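Local coordinates for alpha-(N-acetylaminomethylene)succinic acid hydrolase (Mesorhizobium loti, PDB 3KXP), which catalyses the last step of vitamin B6 degradation, hydrolysing (E)-2-(acetamidomethylene)succinate to succinic semialdehyde, acetate, ammonia and carbon dioxide, at the interface of chains A and B. Sequence-based numbering; all coordinates share one arbitrary frame. Chains: chain A/B, Alpha-(N-acetylaminomethylene)succinic acid hydrolase.

Contact 1 and contact 2 are neighbouring patches of one two-fold symmetric interface in the homodimer. Their C-alpha centres lie about 11 Å apart. Both use helix 301-313 of chain A, and A:Asn310 belongs to both. Its amide nitrogen bonds in contact 1; its backbone O and OD1 meet B:Pro257 in contact 2. Contact 1 sets a loop of chain B against this helix and strand 286-289. Contact 2 crosses the C-terminal ends of both chains. The centre of contact 1 lies about 13 Å from the active-site aspartate A:Asp166, that of contact 2 about 18 Å. Both hold the dimer together and are unlikely to act directly in catalysis.

Contact 1: the interface of chains A and B. Residues chain A 286-287, 303, 306-307, 310; chain B 282-285.
The amide nitrogen ND2 of A:Asn310 is gripped by two hydrogen bonds, both to B:Asp283. This patch of the alpha/beta hydrolase homodimer sets the loop B:Pro282 to B:Pro285 against helix 301-313 and strand 286-289 of chain A. The shorter bond runs from A:Asn310 ND2 to the carboxylate oxygen OD1 of B:Asp283, at 2.8 Å. OD1 receives it on its anti lone pair, away from the other carboxylate oxygen. The second bond, 3.2 Å long, goes from A:Asn310 ND2 to the backbone O of B:Asp283. Here the donor stands above the carbonyl plane, off the lone pairs. Both acceptors lie close to the amide plane, so the pair fixes the rotation of the amide. The two side chains cross obliquely, with amide and carboxylate planes 36° apart.

A:Asn310 has CG anti to the carbonyl carbon (chi1 -77°), which carries the amide from the helix to the loop. B:Asp283 takes the crowded position, with CG between the backbone N and the carbonyl carbon (chi1 60°). This puts OD1 on the same side as its own backbone O, where one nitrogen can serve both.

A:Lys306 lies alongside B:Asp283, both pointing the same way. Its CB touches CB of B:Asp283 at 3.8 Å. The lysine chain bends at its second torsion, and its CD passes OD1 of B:Asp283. A:Lys306 NZ stays 4.9 Å from that OD1, too far for a salt bridge, though its charge may still steady the carboxylate.

On the other flank, A:Val287 inserts its two branches against the loop backbone. CG1, anti to the backbone N, reaches the carbonyl O of B:Pro282 at 3.4 Å. CG2 packs on CA of B:Pro285 at 3.8 Å. Nearer the start of the helix, CG2 of A:Ile303 faces the ring carbon CG of B:Pro282 at 4.3 Å.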
loop_
_atom_site.group_PDB
_atom_site.type_symbol
_atom_site.label_atom_id
_atom_site.label_comp_id
_atom_site.label_asym_id
_atom_site.label_seq_id
_atom_site.Cartn_x
_atom_site.Cartn_y
_atom_site.Cartn_z
ATOM N N VAL A 286 3.189 3.060 0.958
ATOM C CA VAL A 286 3.410 4.411 0.470
ATOM C C VAL A 286 3.276 4.550 -1.045
ATOM O O VAL A 286 3.688 3.666 -1.803
ATOM C CB VAL A 286 4.821 4.905 0.878
ATOM C CG1 VAL A 286 5.072 6.279 0.309
ATOM C CG2 VAL A 286 4.954 4.929 2.407
ATOM N N VAL A 287 2.711 5.682 -1.463
ATOM C CA VAL A 287 2.520 6.028 -2.869
ATOM C C VAL A 287 2.998 7.475 -3.069
ATOM O O VAL A 287 2.572 8.375 -2.344
ATOM C CB VAL A 287 1.024 5.921 -3.275
ATOM C CG1 VAL A 287 0.763 6.673 -4.570
ATOM C CG2 VAL A 287 0.633 4.458 -3.451
ATOM N N ILE A 303 -4.159 8.680 -11.248
ATOM C CA ILE A 303 -3.224 7.953 -10.397
ATOM C C ILE A 303 -3.740 7.868 -8.958
ATOM O O ILE A 303 -3.557 6.853 -8.286
ATOM C CB ILE A 303 -1.840 8.617 -10.419
ATOM C CG1 ILE A 303 -1.336 8.696 -11.864
ATOM C CG2 ILE A 303 -0.860 7.819 -9.566
ATOM C CD1 ILE A 303 -0.036 9.478 -12.011
ATOM N N LYS A 306 -6.456 5.117 -8.913
ATOM C CA LYS A 306 -5.837 3.795 -8.982
ATOM C C LYS A 306 -5.142 3.406 -7.668
ATOM O O LYS A 306 -5.148 2.244 -7.264
ATOM C CB LYS A 306 -4.828 3.750 -10.130
ATOM C CG LYS A 306 -5.145 2.724 -11.203
ATOM C CD LYS A 306 -5.257 1.314 -10.627
ATOM C CE LYS A 306 -5.494 0.276 -11.716
ATOM N NZ LYS A 306 -5.585 -1.110 -11.165
ATOM N N ALA A 307 -4.539 4.386 -7.009
ATOM C CA ALA A 307 -3.849 4.143 -5.755
ATOM C C ALA A 307 -4.856 3.766 -4.685
ATOM O O ALA A 307 -4.576 2.926 -3.834
ATOM C CB ALA A 307 -3.087 5.378 -5.336
ATOM N N ASN A 310 -6.223 0.252 -5.523
ATOM C CA ASN A 310 -5.223 -0.788 -5.265
ATOM C C ASN A 310 -5.210 -1.083 -3.768
ATOM O O ASN A 310 -5.078 -2.232 -3.344
ATOM C CB ASN A 310 -3.820 -0.342 -5.689
ATOM C CG ASN A 310 -3.608 -0.404 -7.193
ATOM O OD1 ASN A 310 -4.205 -1.234 -7.886
ATOM N ND2 ASN A 310 -2.734 0.463 -7.701
ATOM N N PRO B 282 3.509 4.200 -10.589
ATOM C CA PRO B 282 3.403 5.012 -9.370
ATOM C C PRO B 282 2.185 4.727 -8.491
ATOM O O PRO B 282 2.136 5.139 -7.326
ATOM C CB PRO B 282 3.402 6.442 -9.907
ATOM C CG PRO B 282 2.736 6.296 -11.252
ATOM C CD PRO B 282 3.388 5.043 -11.796
ATOM N N ASP B 283 1.209 4.014 -9.039
ATOM C CA ASP B 283 -0.006 3.700 -8.295
ATOM C C ASP B 283 0.150 2.513 -7.338
ATOM O O ASP B 283 -0.591 2.394 -6.354
ATOM C CB ASP B 283 -1.134 3.417 -9.276
ATOM C CG ASP B 283 -0.822 2.258 -10.180
ATOM O OD1 ASP B 283 -1.461 1.203 -10.026
ATOM O OD2 ASP B 283 0.074 2.393 -11.037
ATOM N N LEU B 284 1.104 1.630 -7.623
ATOM C CA LEU B 284 1.320 0.471 -6.763
ATOM C C LEU B 284 1.952 0.889 -5.433
ATOM O O LEU B 284 3.018 1.511 -5.402
ATOM C CB LEU B 284 2.201 -0.559 -7.477
ATOM C CG LEU B 284 1.655 -1.042 -8.832
ATOM C CD1 LEU B 284 2.593 -2.077 -9.414
ATOM C CD2 LEU B 284 0.257 -1.630 -8.668
ATOM N N PRO B 285 1.289 0.565 -4.313
ATOM C CA PRO B 285 1.816 0.922 -2.994
ATOM C C PRO B 285 3.184 0.265 -2.723
ATOM O O PRO B 285 3.447 -0.866 -3.150
ATOM C CB PRO B 285 0.711 0.450 -2.045
ATOM C CG PRO B 285 0.104 -0.715 -2.784
ATOM C CD PRO B 285 0.037 -0.203 -4.195
#

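Contact 2: the interface of chains A and B. Residues chain A 160-161, 257, 309-314; chain B 160-161, 257, 309-314.
A:Phe311 and B:Phe311 both hold CG anti to the backbone N (chi1 -171° and -177°), and each ring thereby receives the C-terminal methyl of the other chain. B:Ala314 CB sits over the centre of the A:Phe311 ring, 3.4 Å from the centroid, as a CH-pi contact. A:Ala314 CB covers a face of the B:Phe311 ring in the same way.

The two arginines also have CG anti to the backbone N, and their chains run extended from CG to NE. A:Arg160 NH2 donates to the C-terminal oxygen O of B:Ala314 at 3.1 Å. The nitrogen lies in the carbonyl plane, on a lone pair, and the oxygen lies near the guanidinium plane. A:Arg160 NE adds a weak bond to the same oxygen. In the twin, B:Arg160 NH2 reaches A:Ala314 O at 3.1 Å. Replacing B:Arg160 by an alanine would remove this guanidinium and would probably loosen the A:Ala314 end. The arginine charge is likely to offset that of the terminal carboxylate.

A:Pro257 and B:Pro257 each lie against the last turn of the partner's helix. B:Pro257 CB touches the backbone O of A:Asn310 at 3.3 Å, and A:Pro257 does likewise with B:Asn310.

B:Ser161 CB flanks the same terminus, 3.7 Å from A:Ala314 CA. Two waters bridge backbone carbonyls and C-terminal oxygens of the opposed chain ends near the two-fold axis. Water 1 joins B:Ile312 O, at 2.9 Å, to A:Ile312 O. Water 2 bonds A:Ile312 O at 2.8 Å and also meets the C-terminal oxygens O of A:Ala314 and B:Ala314.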
loop_
_atom_site.group_PDB
_atom_site.type_symbol
_atom_site.label_atom_id
_atom_site.label_comp_id
_atom_site.label_asym_id
_atom_site.label_seq_id
_atom_site.Cartn_x
_atom_site.Cartn_y
_atom_site.Cartn_z
ATOM N N ARG A 160 -12.284 1.752 9.244
ATOM C CA ARG A 160 -11.743 0.596 8.549
ATOM C C ARG A 160 -10.322 0.828 8.031
ATOM O O ARG A 160 -9.440 -0.012 8.210
ATOM C CB ARG A 160 -12.682 0.251 7.389
ATOM C CG ARG A 160 -12.158 -0.770 6.406
ATOM C CD ARG A 160 -13.217 -1.056 5.345
ATOM N NE ARG A 160 -12.615 -1.499 4.090
ATOM C CZ ARG A 160 -13.299 -1.880 3.017
ATOM N NH1 ARG A 160 -14.627 -1.883 3.032
ATOM N NH2 ARG A 160 -12.646 -2.257 1.925
ATOM N N SER A 161 -10.108 1.977 7.398
ATOM C CA SER A 161 -8.809 2.308 6.837
ATOM C C SER A 161 -8.746 3.774 6.444
ATOM O O SER A 161 -9.775 4.434 6.279
ATOM C CB SER A 161 -8.539 1.445 5.608
ATOM O OG SER A 161 -9.604 1.555 4.685
ATOM N N PRO A 257 -5.221 0.102 8.893
ATOM C CA PRO A 257 -4.477 0.342 7.647
ATOM C C PRO A 257 -4.464 1.807 7.219
ATOM O O PRO A 257 -5.501 2.472 7.216
ATOM C CB PRO A 257 -5.212 -0.531 6.631
ATOM C CG PRO A 257 -5.751 -1.651 7.480
ATOM C CD PRO A 257 -6.267 -0.914 8.688
ATOM N N THR A 309 -7.941 2.390 -5.254
ATOM C CA THR A 309 -8.523 1.096 -5.581
ATOM C C THR A 309 -7.510 -0.019 -5.338
ATOM O O THR A 309 -7.892 -1.120 -4.971
ATOM C CB THR A 309 -9.037 1.043 -7.043
ATOM O OG1 THR A 309 -7.972 1.356 -7.949
ATOM C CG2 THR A 309 -10.170 2.050 -7.244
ATOM N N ASN A 310 -6.223 0.252 -5.523
ATOM C CA ASN A 310 -5.223 -0.788 -5.265
ATOM C C ASN A 310 -5.210 -1.083 -3.768
ATOM O O ASN A 310 -5.078 -2.232 -3.344
ATOM C CB ASN A 310 -3.820 -0.342 -5.689
ATOM C CG ASN A 310 -3.608 -0.404 -7.193
ATOM O OD1 ASN A 310 -4.205 -1.234 -7.886
ATOM N ND2 ASN A 310 -2.734 0.463 -7.701
ATOM N N PHE A 311 -5.370 -0.024 -2.980
ATOM C CA PHE A 311 -5.360 -0.102 -1.523
ATOM C C PHE A 311 -6.517 -0.894 -0.932
ATOM O O PHE A 311 -6.313 -1.945 -0.331
ATOM C CB PHE A 311 -5.377 1.309 -0.932
ATOM C CG PHE A 311 -5.159 1.353 0.555
ATOM C CD1 PHE A 311 -5.932 2.185 1.357
ATOM C CD2 PHE A 311 -4.154 0.592 1.149
ATOM C CE1 PHE A 311 -5.708 2.264 2.730
ATOM C CE2 PHE A 311 -3.918 0.660 2.517
ATOM C CZ PHE A 311 -4.694 1.499 3.314
ATOM N N ILE A 312 -7.732 -0.384 -1.108
ATOM C CA ILE A 312 -8.920 -1.024 -0.551
ATOM C C ILE A 312 -9.371 -2.345 -1.195
ATOM O O ILE A 312 -10.047 -3.144 -0.545
ATOM C CB ILE A 312 -10.111 -0.032 -0.547
ATOM C CG1 ILE A 312 -10.381 0.456 -1.970
ATOM C CG2 ILE A 312 -9.790 1.162 0.358
ATOM C CD1 ILE A 312 -11.513 1.438 -2.084
ATOM N N ASP A 313 -8.993 -2.585 -2.450
ATOM C CA ASP A 313 -9.399 -3.812 -3.132
ATOM C C ASP A 313 -8.445 -4.996 -2.981
ATOM O O ASP A 313 -8.799 -6.121 -3.329
ATOM C CB ASP A 313 -9.618 -3.560 -4.627
ATOM C CG ASP A 313 -10.810 -2.662 -4.904
ATOM O OD1 ASP A 313 -11.696 -2.564 -4.027
ATOM O OD2 ASP A 313 -10.861 -2.069 -6.007
ATOM N N ALA A 314 -7.243 -4.745 -2.472
ATOM C CA ALA A 314 -6.243 -5.806 -2.299
ATOM C C ALA A 314 -6.796 -7.058 -1.609
ATOM O O ALA A 314 -7.396 -6.984 -0.531
ATOM C CB ALA A 314 -5.045 -5.262 -1.517
ATOM N N ARG B 160 -6.660 -12.321 -6.626
ATOM C CA ARG B 160 -7.207 -11.157 -5.940
ATOM C C ARG B 160 -6.187 -10.017 -5.804
ATOM O O ARG B 160 -6.474 -8.867 -6.132
ATOM C CB ARG B 160 -7.712 -11.590 -4.563
ATOM C CG ARG B 160 -7.963 -10.455 -3.599
ATOM C CD ARG B 160 -8.617 -10.962 -2.334
ATOM N NE ARG B 160 -8.411 -10.048 -1.216
ATOM C CZ ARG B 160 -8.831 -10.284 0.020
ATOM N NH1 ARG B 160 -9.487 -11.403 0.296
ATOM N NH2 ARG B 160 -8.573 -9.415 0.988
ATOM N N SER B 161 -4.999 -10.344 -5.306
ATOM C CA SER B 161 -3.937 -9.360 -5.142
ATOM C C SER B 161 -2.583 -10.055 -5.028
ATOM O O SER B 161 -2.503 -11.282 -4.929
ATOM C CB SER B 161 -4.192 -8.482 -3.907
ATOM O OG SER B 161 -4.360 -9.251 -2.729
ATOM N N PRO B 257 -4.287 -5.406 -7.691
ATOM C CA PRO B 257 -3.426 -4.738 -6.705
ATOM C C PRO B 257 -2.093 -5.461 -6.462
ATOM O O PRO B 257 -2.053 -6.689 -6.366
ATOM C CB PRO B 257 -4.291 -4.714 -5.444
ATOM C CG PRO B 257 -5.694 -4.731 -5.983
ATOM C CD PRO B 257 -5.602 -5.725 -7.108
ATOM N N THR B 309 -1.006 -7.294 6.244
ATOM C CA THR B 309 -2.351 -7.027 6.729
ATOM C C THR B 309 -2.843 -5.605 6.427
ATOM O O THR B 309 -4.032 -5.410 6.195
ATOM C CB THR B 309 -2.479 -7.318 8.246
ATOM O OG1 THR B 309 -1.617 -6.453 8.989
ATOM C CG2 THR B 309 -2.096 -8.758 8.539
ATOM N N ASN B 310 -1.954 -4.616 6.420
ATOM C CA ASN B 310 -2.396 -3.258 6.114
ATOM C C ASN B 310 -2.922 -3.221 4.685
ATOM O O ASN B 310 -3.864 -2.490 4.369
ATOM C CB ASN B 310 -1.248 -2.246 6.239
ATOM C CG ASN B 310 -0.859 -1.978 7.677
ATOM O OD1 ASN B 310 -1.709 -1.941 8.566
ATOM N ND2 ASN B 310 0.431 -1.773 7.914
ATOM N N PHE B 311 -2.298 -4.027 3.837
ATOM C CA PHE B 311 -2.626 -4.122 2.421
ATOM C C PHE B 311 -3.943 -4.854 2.126
ATOM O O PHE B 311 -4.823 -4.314 1.458
ATOM C CB PHE B 311 -1.462 -4.817 1.700
ATOM C CG PHE B 311 -1.627 -4.928 0.215
ATOM C CD1 PHE B 311 -1.527 -6.167 -0.413
ATOM C CD2 PHE B 311 -1.833 -3.798 -0.568
ATOM C CE1 PHE B 311 -1.629 -6.275 -1.804
ATOM C CE2 PHE B 311 -1.933 -3.895 -1.956
ATOM C CZ PHE B 311 -1.829 -5.137 -2.574
ATOM N N ILE B 312 -4.078 -6.082 2.618
ATOM C CA ILE B 312 -5.286 -6.862 2.358
ATOM C C ILE B 312 -6.513 -6.485 3.195
ATOM O O ILE B 312 -7.638 -6.767 2.786
ATOM C CB ILE B 312 -5.015 -8.373 2.529
ATOM C CG1 ILE B 312 -4.500 -8.649 3.942
ATOM C CG2 ILE B 312 -3.999 -8.843 1.487
ATOM C CD1 ILE B 312 -4.193 -10.117 4.220
ATOM N N ASP B 313 -6.303 -5.849 4.350
ATOM C CA ASP B 313 -7.414 -5.449 5.223
ATOM C C ASP B 313 -7.897 -4.011 5.020
ATOM O O ASP B 313 -8.820 -3.564 5.709
ATOM C CB ASP B 313 -7.043 -5.613 6.706
ATOM C CG ASP B 313 -6.755 -7.061 7.093
ATOM O OD1 ASP B 313 -7.327 -7.984 6.472
ATOM O OD2 ASP B 313 -5.964 -7.274 8.036
ATOM N N ALA B 314 -7.287 -3.286 4.085
ATOM C CA ALA B 314 -7.671 -1.896 3.841
ATOM C C ALA B 314 -9.149 -1.752 3.471
ATOM O O ALA B 314 -9.696 -2.569 2.725
ATOM C CB ALA B 314 -6.786 -1.286 2.745
HETATM O O HOH W 1 -9.954 -5.413 1.807
HETATM O O HOH W 2 -7.994 -4.278 0.937
#